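Local coordinates for assembly chaperone of ribosomal protein L4 (Acl4) (Chaetomium thermophilum, PDB 5TQB) that probably acts as a chaperone that binds newly made ribosomal protein L4 through its helical-repeat fold and protects it until ribosome assembly, at residues B[122-127]-B[133-138]; B[155-160]-B[168-173]. One frame throughout, in Å; residues are numbered along the deposited sequence.

Contact 1: B[122-127]-B[133-138]; sequences DSLEQR and QVEAAI
L124 and V134 carry this contact, which sits where helix 100-125 ends and helix 131-156 starts out. Along 122-127, L124 does most of the touching. Its CG swings anti to the backbone N (chi1 -165°), which sends the isobutyl group across to the other helix. There its two methyls divide the work. CD1 rests on the branch of V134, 3.5 Å from V134 CG1 and equally near V134 CB. The two side chains cross at a slant. The same CD1 lies 4.2 Å from E135 CG, so it meets the aliphatic part of that glutamate rather than its carboxylate. CD2 takes the other direction and approaches I138 CD1 at 4.4 Å, a looser contact.

The two helices form an antiparallel helical hairpin, as is common in helical-repeat proteins such as those with TPRs. The contact is made by carbon atoms alone; no hydrogen bond crosses. Further up the hairpin, I138 also packs on L120 and M121, and A137 on L120, so the apolar seam continues beyond L124.

After E125 the helix stops. Q126 is the first residue to leave helical backbone angles, although its N still bonds to D122 O at 3.2 Å. The chain then turns through R127 toward S130, whose OG bonds to the backbone N of Q133 near the start of the second helix.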
ATOM      1  N   ASP B 122      29.484  -4.863  13.853  1.00103.53           N
ATOM      2  CA  ASP B 122      30.665  -5.549  14.364  1.00108.24           C
ATOM      3  C   ASP B 122      30.898  -6.813  13.548  1.00111.65           C
ATOM      4  O   ASP B 122      32.037  -7.191  13.278  1.00114.64           O
ATOM      5  CB  ASP B 122      30.492  -5.899  15.844  1.00108.97           C
ATOM      6  CG  ASP B 122      30.375  -4.669  16.728  1.00111.14           C
ATOM      7  OD1 ASP B 122      30.894  -3.599  16.342  1.00112.43           O
ATOM      8  OD2 ASP B 122      29.764  -4.773  17.814  1.00111.39           O
ATOM      9  N   SER B 123      29.805  -7.458  13.155  1.00112.42           N
ATOM     10  CA  SER B 123      29.864  -8.652  12.325  1.00115.93           C
ATOM     11  C   SER B 123      30.317  -8.315  10.909  1.00122.23           C
ATOM     12  O   SER B 123      30.694  -9.202  10.141  1.00123.51           O
ATOM     13  CB  SER B 123      28.489  -9.317  12.274  1.00113.25           C
ATOM     14  OG  SER B 123      28.502 -10.445  11.419  1.00113.89           O
ATOM     15  N   LEU B 124      30.274  -7.030  10.567  1.00127.65           N
ATOM     16  CA  LEU B 124      30.645  -6.566   9.233  1.00132.04           C
ATOM     17  C   LEU B 124      32.162  -6.510   9.076  1.00137.29           C
ATOM     18  O   LEU B 124      32.705  -6.948   8.060  1.00138.76           O
ATOM     19  CB  LEU B 124      30.042  -5.183   8.967  1.00131.02           C
ATOM     20  CG  LEU B 124      30.033  -4.687   7.520  1.00131.08           C
ATOM     21  CD1 LEU B 124      29.077  -5.505   6.670  1.00130.13           C
ATOM     22  CD2 LEU B 124      29.666  -3.213   7.467  1.00130.35           C
ATOM     23  N   GLU B 125      32.841  -5.964  10.082  1.00140.65           N
ATOM     24  CA  GLU B 125      34.300  -5.885  10.078  1.00145.66           C
ATOM     25  C   GLU B 125      34.905  -7.261  10.356  1.00145.50           C
ATOM     26  O   GLU B 125      36.021  -7.561   9.931  1.00146.59           O
ATOM     27  CB  GLU B 125      34.788  -4.858  11.104  1.00149.14           C
ATOM     28  CG  GLU B 125      34.195  -3.465  10.917  1.00150.11           C
ATOM     29  CD  GLU B 125      34.552  -2.840   9.578  1.00152.24           C
ATOM     30  OE1 GLU B 125      35.552  -3.263   8.965  1.00154.74           O
ATOM     31  OE2 GLU B 125      33.826  -1.923   9.138  1.00151.02           O
ATOM     32  N   GLN B 126      34.162  -8.087  11.088  1.00143.21           N
ATOM     33  CA  GLN B 126      34.463  -9.509  11.185  1.00142.17           C
ATOM     34  C   GLN B 126      34.187 -10.095   9.807  1.00142.11           C
ATOM     35  O   GLN B 126      33.276  -9.640   9.117  1.00141.18           O
ATOM     36  CB  GLN B 126      33.565 -10.167  12.232  1.00139.58           C
ATOM     37  CG  GLN B 126      33.847 -11.642  12.485  1.00139.86           C
ATOM     38  CD  GLN B 126      34.914 -11.867  13.543  1.00141.02           C
ATOM     39  OE1 GLN B 126      35.709 -10.977  13.841  1.00141.42           O
ATOM     40  NE2 GLN B 126      34.930 -13.063  14.119  1.00141.51           N
ATOM     41  N   ARG B 127      34.966 -11.091   9.394  1.00143.84           N
ATOM     42  CA  ARG B 127      34.819 -11.638   8.049  1.00144.59           C
ATOM     43  C   ARG B 127      33.404 -12.172   7.849  1.00145.21           C
ATOM     44  O   ARG B 127      33.022 -13.160   8.477  1.00145.44           O
ATOM     45  CB  ARG B 127      35.843 -12.742   7.786  1.00144.83           C
ATOM     46  CG  ARG B 127      36.507 -12.620   6.422  1.00144.22           C
ATOM     47  CD  ARG B 127      37.355 -13.833   6.089  1.00144.93           C
ATOM     48  NE  ARG B 127      37.904 -14.466   7.290  1.00144.91           N
ATOM     49  CZ  ARG B 127      37.566 -15.672   7.745  1.00144.09           C
ATOM     50  NH1 ARG B 127      38.133 -16.138   8.850  1.00144.93           N
ATOM     51  NH2 ARG B 127      36.674 -16.424   7.109  1.00142.85           N
ATOM     52  N   GLN B 133      24.788  -8.804   2.257  1.00107.34           N
ATOM     53  CA  GLN B 133      23.687  -9.283   3.089  1.00105.38           C
ATOM     54  C   GLN B 133      23.600  -8.486   4.385  1.00 97.14           C
ATOM     55  O   GLN B 133      22.513  -8.093   4.808  1.00 92.65           O
ATOM     56  CB  GLN B 133      23.864 -10.771   3.410  1.00112.44           C
ATOM     57  CG  GLN B 133      23.651 -11.700   2.224  1.00119.78           C
ATOM     58  CD  GLN B 133      22.200 -11.783   1.799  1.00124.19           C
ATOM     59  OE1 GLN B 133      21.310 -11.283   2.489  1.00125.60           O
ATOM     60  NE2 GLN B 133      21.953 -12.415   0.659  1.00125.52           N
ATOM     61  N   VAL B 134      24.750  -8.255   5.011  1.00 93.84           N
ATOM     62  CA  VAL B 134      24.802  -7.544   6.283  1.00 92.55           C
ATOM     63  C   VAL B 134      24.364  -6.091   6.111  1.00 93.46           C
ATOM     64  O   VAL B 134      23.557  -5.588   6.891  1.00 92.79           O
ATOM     65  CB  VAL B 134      26.216  -7.582   6.905  1.00 91.78           C
ATOM     66  CG1 VAL B 134      26.227  -6.882   8.256  1.00 90.43           C
ATOM     67  CG2 VAL B 134      26.691  -9.013   7.063  1.00 91.81           C
ATOM     68  N   GLU B 135      24.903  -5.421   5.094  1.00 94.65           N
ATOM     69  CA  GLU B 135      24.544  -4.034   4.809  1.00 92.77           C
ATOM     70  C   GLU B 135      23.051  -3.906   4.541  1.00 88.49           C
ATOM     71  O   GLU B 135      22.424  -2.919   4.924  1.00 88.28           O
ATOM     72  CB  GLU B 135      25.327  -3.507   3.608  1.00 95.83           C
ATOM     73  CG  GLU B 135      26.797  -3.266   3.883  1.00101.87           C
ATOM     74  CD  GLU B 135      27.538  -2.744   2.666  1.00109.41           C
ATOM     75  OE1 GLU B 135      26.871  -2.387   1.670  1.00110.63           O
ATOM     76  OE2 GLU B 135      28.787  -2.692   2.705  1.00113.92           O
ATOM     77  N   ALA B 136      22.487  -4.913   3.882  1.00 84.91           N
ATOM     78  CA  ALA B 136      21.054  -4.946   3.616  1.00 81.94           C
ATOM     79  C   ALA B 136      20.287  -5.110   4.921  1.00 78.92           C
ATOM     80  O   ALA B 136      19.274  -4.448   5.151  1.00 79.27           O
ATOM     81  CB  ALA B 136      20.722  -6.083   2.664  1.00 82.89           C
ATOM     82  N   ALA B 137      20.781  -6.004   5.771  1.00 77.00           N
ATOM     83  CA  ALA B 137      20.167  -6.261   7.066  1.00 73.84           C
ATOM     84  C   ALA B 137      20.264  -5.022   7.948  1.00 69.33           C
ATOM     85  O   ALA B 137      19.311  -4.677   8.647  1.00 66.91           O
ATOM     86  CB  ALA B 137      20.839  -7.451   7.743  1.00 73.23           C
ATOM     87  N   ILE B 138      21.421  -4.364   7.913  1.00 68.93           N
ATOM     88  CA  ILE B 138      21.635  -3.121   8.648  1.00 69.67           C
ATOM     89  C   ILE B 138      20.661  -2.047   8.172  1.00 70.15           C
ATOM     90  O   ILE B 138      20.073  -1.327   8.978  1.00 68.80           O
ATOM     91  CB  ILE B 138      23.084  -2.609   8.482  1.00 70.78           C
ATOM     92  CG1 ILE B 138      24.055  -3.524   9.225  1.00 73.31           C
ATOM     93  CG2 ILE B 138      23.237  -1.186   9.030  1.00 72.89           C
ATOM     94  CD1 ILE B 138      25.505  -3.317   8.847  1.00 75.90           C
TER

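Contact 2: B[155-160]-B[168-173]; sequences VYMTDL and QRCEAL
Y156 has the most surface buried here, between R169 and C170 of helix 166-180. R169 CB lies over one face of its ring. The arginine chain then runs extended from CG to NE and crosses the phenol end at a slant, with R169 CD 3.4 Å from Y156 CZ. Ring and guanidinium planes stand 68° apart. Y156 CE1 lies at the edge of the R169 guanidinium, in its plane, 3.4 Å from R169 NH1. The NE of R169 is paired with D165 in a salt bridge, which probably helps hold the guanidinium in place.

Helix 166-180 packs back against the C-terminal part of helix 131-156, as successive helices do in an alpha-solenoid. The turn within 155-160 is held by V155 O, which accepts from T158 N and L160 N on opposite faces of its plane.

C170 meets the base of the tyrosine side chain. Its SG, beside its own backbone N (chi1 -73°), reaches 3.8 Å from Y156 CB and 4.0 Å from CG of M157, a selenomethionine. C170 also packs on V153 and on an aromatic side chain of another protein, probably the L4 client. Outside the two segments, D159 pairs in a salt bridge with a basic side chain of that other protein.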
ATOM      1  N   VAL B 155       3.425  10.631  18.680  1.00 62.18           N
ATOM      2  CA  VAL B 155       2.799  10.587  20.001  1.00 61.51           C
ATOM      3  C   VAL B 155       2.934  11.952  20.680  1.00 62.71           C
ATOM      4  O   VAL B 155       2.000  12.428  21.333  1.00 59.01           O
ATOM      5  CB  VAL B 155       3.422   9.502  20.908  1.00 60.92           C
ATOM      6  CG1 VAL B 155       2.751   9.490  22.268  1.00 59.88           C
ATOM      7  CG2 VAL B 155       3.299   8.127  20.267  1.00 61.60           C
ATOM      8  N   TYR B 156       4.096  12.583  20.520  1.00 62.81           N
ATOM      9  CA  TYR B 156       4.349  13.872  21.156  1.00 65.75           C
ATOM     10  C   TYR B 156       3.604  15.016  20.476  1.00 66.56           C
ATOM     11  O   TYR B 156       3.505  16.110  21.032  1.00 69.79           O
ATOM     12  CB  TYR B 156       5.850  14.172  21.216  1.00 68.51           C
ATOM     13  CG  TYR B 156       6.523  13.546  22.415  1.00 69.53           C
ATOM     14  CD1 TYR B 156       6.307  14.044  23.696  1.00 71.36           C
ATOM     15  CD2 TYR B 156       7.362  12.456  22.271  1.00 69.63           C
ATOM     16  CE1 TYR B 156       6.911  13.471  24.795  1.00 73.01           C
ATOM     17  CE2 TYR B 156       7.973  11.876  23.364  1.00 71.73           C
ATOM     18  CZ  TYR B 156       7.744  12.382  24.621  1.00 74.81           C
ATOM     19  OH  TYR B 156       8.360  11.795  25.703  1.00 76.88           O
HETATM   20  N   MSE B 157       3.077  14.759  19.281  1.00 64.75           N
HETATM   21  CA  MSE B 157       2.284  15.755  18.567  1.00 63.31           C
HETATM   22  C   MSE B 157       0.798  15.422  18.649  1.00 61.24           C
HETATM   23  O   MSE B 157      -0.028  16.091  18.029  1.00 59.42           O
HETATM   24  CB  MSE B 157       2.728  15.853  17.112  1.00 65.25           C
HETATM   25  CG  MSE B 157       4.169  16.299  16.945  1.00 67.07           C
HETATM   26 SE   MSE B 157       4.691  16.456  15.078  1.00102.56          SE
HETATM   27  CE  MSE B 157       3.655  18.038  14.628  1.00 84.75           C
ATOM     28  N   THR B 158       0.473  14.380  19.411  1.00 60.19           N
ATOM     29  CA  THR B 158      -0.910  14.053  19.731  1.00 61.41           C
ATOM     30  C   THR B 158      -1.076  13.837  21.240  1.00 65.60           C
ATOM     31  O   THR B 158      -1.294  14.799  21.981  1.00 64.66           O
ATOM     32  CB  THR B 158      -1.418  12.829  18.939  1.00 63.55           C
ATOM     33  OG1 THR B 158      -0.513  11.721  19.090  1.00 62.64           O
ATOM     34  CG2 THR B 158      -1.564  13.184  17.453  1.00 61.76           C
ATOM     35  N   ASP B 159      -0.952  12.587  21.687  1.00 65.90           N
ATOM     36  CA  ASP B 159      -1.208  12.221  23.086  1.00 66.79           C
ATOM     37  C   ASP B 159      -0.471  13.111  24.104  1.00 68.64           C
ATOM     38  O   ASP B 159      -1.053  13.536  25.105  1.00 65.96           O
ATOM     39  CB  ASP B 159      -0.802  10.766  23.336  1.00 69.18           C
ATOM     40  CG  ASP B 159      -1.516   9.774  22.418  1.00 70.44           C
ATOM     41  OD1 ASP B 159      -1.261   8.557  22.568  1.00 69.02           O
ATOM     42  OD2 ASP B 159      -2.325  10.196  21.558  1.00 69.67           O
ATOM     43  N   LEU B 160       0.806  13.377  23.844  1.00 69.92           N
ATOM     44  CA  LEU B 160       1.659  14.098  24.787  1.00 71.27           C
ATOM     45  C   LEU B 160       2.003  15.505  24.294  1.00 72.90           C
ATOM     46  O   LEU B 160       3.021  16.078  24.688  1.00 72.52           O
ATOM     47  CB  LEU B 160       2.947  13.306  25.048  1.00 69.09           C
ATOM     48  CG  LEU B 160       2.776  11.878  25.578  1.00 66.60           C
ATOM     49  CD1 LEU B 160       4.130  11.204  25.734  1.00 62.61           C
ATOM     50  CD2 LEU B 160       2.015  11.863  26.900  1.00 69.21           C
ATOM     51  N   GLN B 168      11.152  19.871  21.748  1.00 79.96           N
ATOM     52  CA  GLN B 168      12.559  19.533  21.922  1.00 79.69           C
ATOM     53  C   GLN B 168      12.805  18.050  21.641  1.00 79.84           C
ATOM     54  O   GLN B 168      13.735  17.684  20.914  1.00 77.26           O
ATOM     55  CB  GLN B 168      12.996  19.884  23.345  1.00 83.61           C
ATOM     56  CG  GLN B 168      14.489  19.752  23.591  1.00 88.08           C
ATOM     57  CD  GLN B 168      14.901  20.192  24.988  1.00 92.27           C
ATOM     58  OE1 GLN B 168      15.680  19.515  25.657  1.00 93.70           O
ATOM     59  NE2 GLN B 168      14.385  21.335  25.430  1.00 94.19           N
ATOM     60  N   ARG B 169      11.960  17.199  22.212  1.00 80.35           N
ATOM     61  CA  ARG B 169      12.079  15.760  22.016  1.00 81.37           C
ATOM     62  C   ARG B 169      11.875  15.371  20.551  1.00 77.25           C
ATOM     63  O   ARG B 169      12.596  14.518  20.028  1.00 74.74           O
ATOM     64  CB  ARG B 169      11.092  15.018  22.921  1.00 84.96           C
ATOM     65  CG  ARG B 169      11.550  14.946  24.369  1.00 90.63           C
ATOM     66  CD  ARG B 169      10.520  14.282  25.266  1.00 96.57           C
ATOM     67  NE  ARG B 169      11.052  14.029  26.604  1.00103.61           N
ATOM     68  CZ  ARG B 169      10.337  13.568  27.627  1.00108.02           C
ATOM     69  NH1 ARG B 169       9.042  13.312  27.485  1.00108.54           N
ATOM     70  NH2 ARG B 169      10.921  13.372  28.802  1.00110.39           N
ATOM     71  N   CYS B 170      10.909  16.007  19.891  1.00 76.03           N
ATOM     72  CA  CYS B 170      10.664  15.764  18.468  1.00 73.84           C
ATOM     73  C   CYS B 170      11.881  16.148  17.636  1.00 75.10           C
ATOM     74  O   CYS B 170      12.277  15.413  16.733  1.00 75.86           O
ATOM     75  CB  CYS B 170       9.444  16.549  17.973  1.00 73.01           C
ATOM     76  SG  CYS B 170       7.834  15.921  18.517  1.00 76.48           S
ATOM     77  N   GLU B 171      12.468  17.301  17.941  1.00 76.57           N
ATOM     78  CA  GLU B 171      13.643  17.774  17.215  1.00 78.30           C
ATOM     79  C   GLU B 171      14.810  16.796  17.322  1.00 76.97           C
ATOM     80  O   GLU B 171      15.582  16.639  16.377  1.00 77.69           O
ATOM     81  CB  GLU B 171      14.074  19.155  17.725  1.00 84.48           C
ATOM     82  CG  GLU B 171      13.428  20.327  16.991  1.00 87.74           C
ATOM     83  CD  GLU B 171      13.833  20.406  15.524  1.00 92.68           C
ATOM     84  OE1 GLU B 171      14.714  19.625  15.098  1.00 95.56           O
ATOM     85  OE2 GLU B 171      13.266  21.249  14.794  1.00 93.30           O
ATOM     86  N   ALA B 172      14.933  16.139  18.472  1.00 76.26           N
ATOM     87  CA  ALA B 172      16.022  15.195  18.703  1.00 75.43           C
ATOM     88  C   ALA B 172      15.763  13.902  17.944  1.00 75.49           C
ATOM     89  O   ALA B 172      16.690  13.261  17.442  1.00 75.62           O
ATOM     90  CB  ALA B 172      16.172  14.915  20.190  1.00 74.43           C
ATOM     91  N   LEU B 173      14.493  13.527  17.854  1.00 73.42           N
ATOM     92  CA  LEU B 173      14.110  12.305  17.167  1.00 69.74           C
ATOM     93  C   LEU B 173      14.350  12.408  15.662  1.00 67.23           C
ATOM     94  O   LEU B 173      14.890  11.481  15.057  1.00 63.54           O
ATOM     95  CB  LEU B 173      12.648  11.971  17.465  1.00 70.17           C
ATOM     96  CG  LEU B 173      12.410  11.469  18.892  1.00 69.67           C
ATOM     97  CD1 LEU B 173      10.962  11.656  19.311  1.00 69.03           C
ATOM     98  CD2 LEU B 173      12.810  10.007  19.000  1.00 68.41           C
TER

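The chain first runs through the N-terminal helices, which include the predicted TPR at 42-75, and then along helix 100-125. Contact 1 closes the connection through residues 128-132 and starts the hairpin with helix 131-156. The chain follows that helix to its far end, where contact 2 closes the connection through residues 161-167, whose last two residues already belong to helix 166-180, and brings in that helix. The two contacts are in series and neither nest nor cross. They stand at opposite ends of helix 131-156, centres 32 Å apart and nearest atoms about 15 Å apart. Three successive helices are joined in this way, and contact 2 alone borders the other protein.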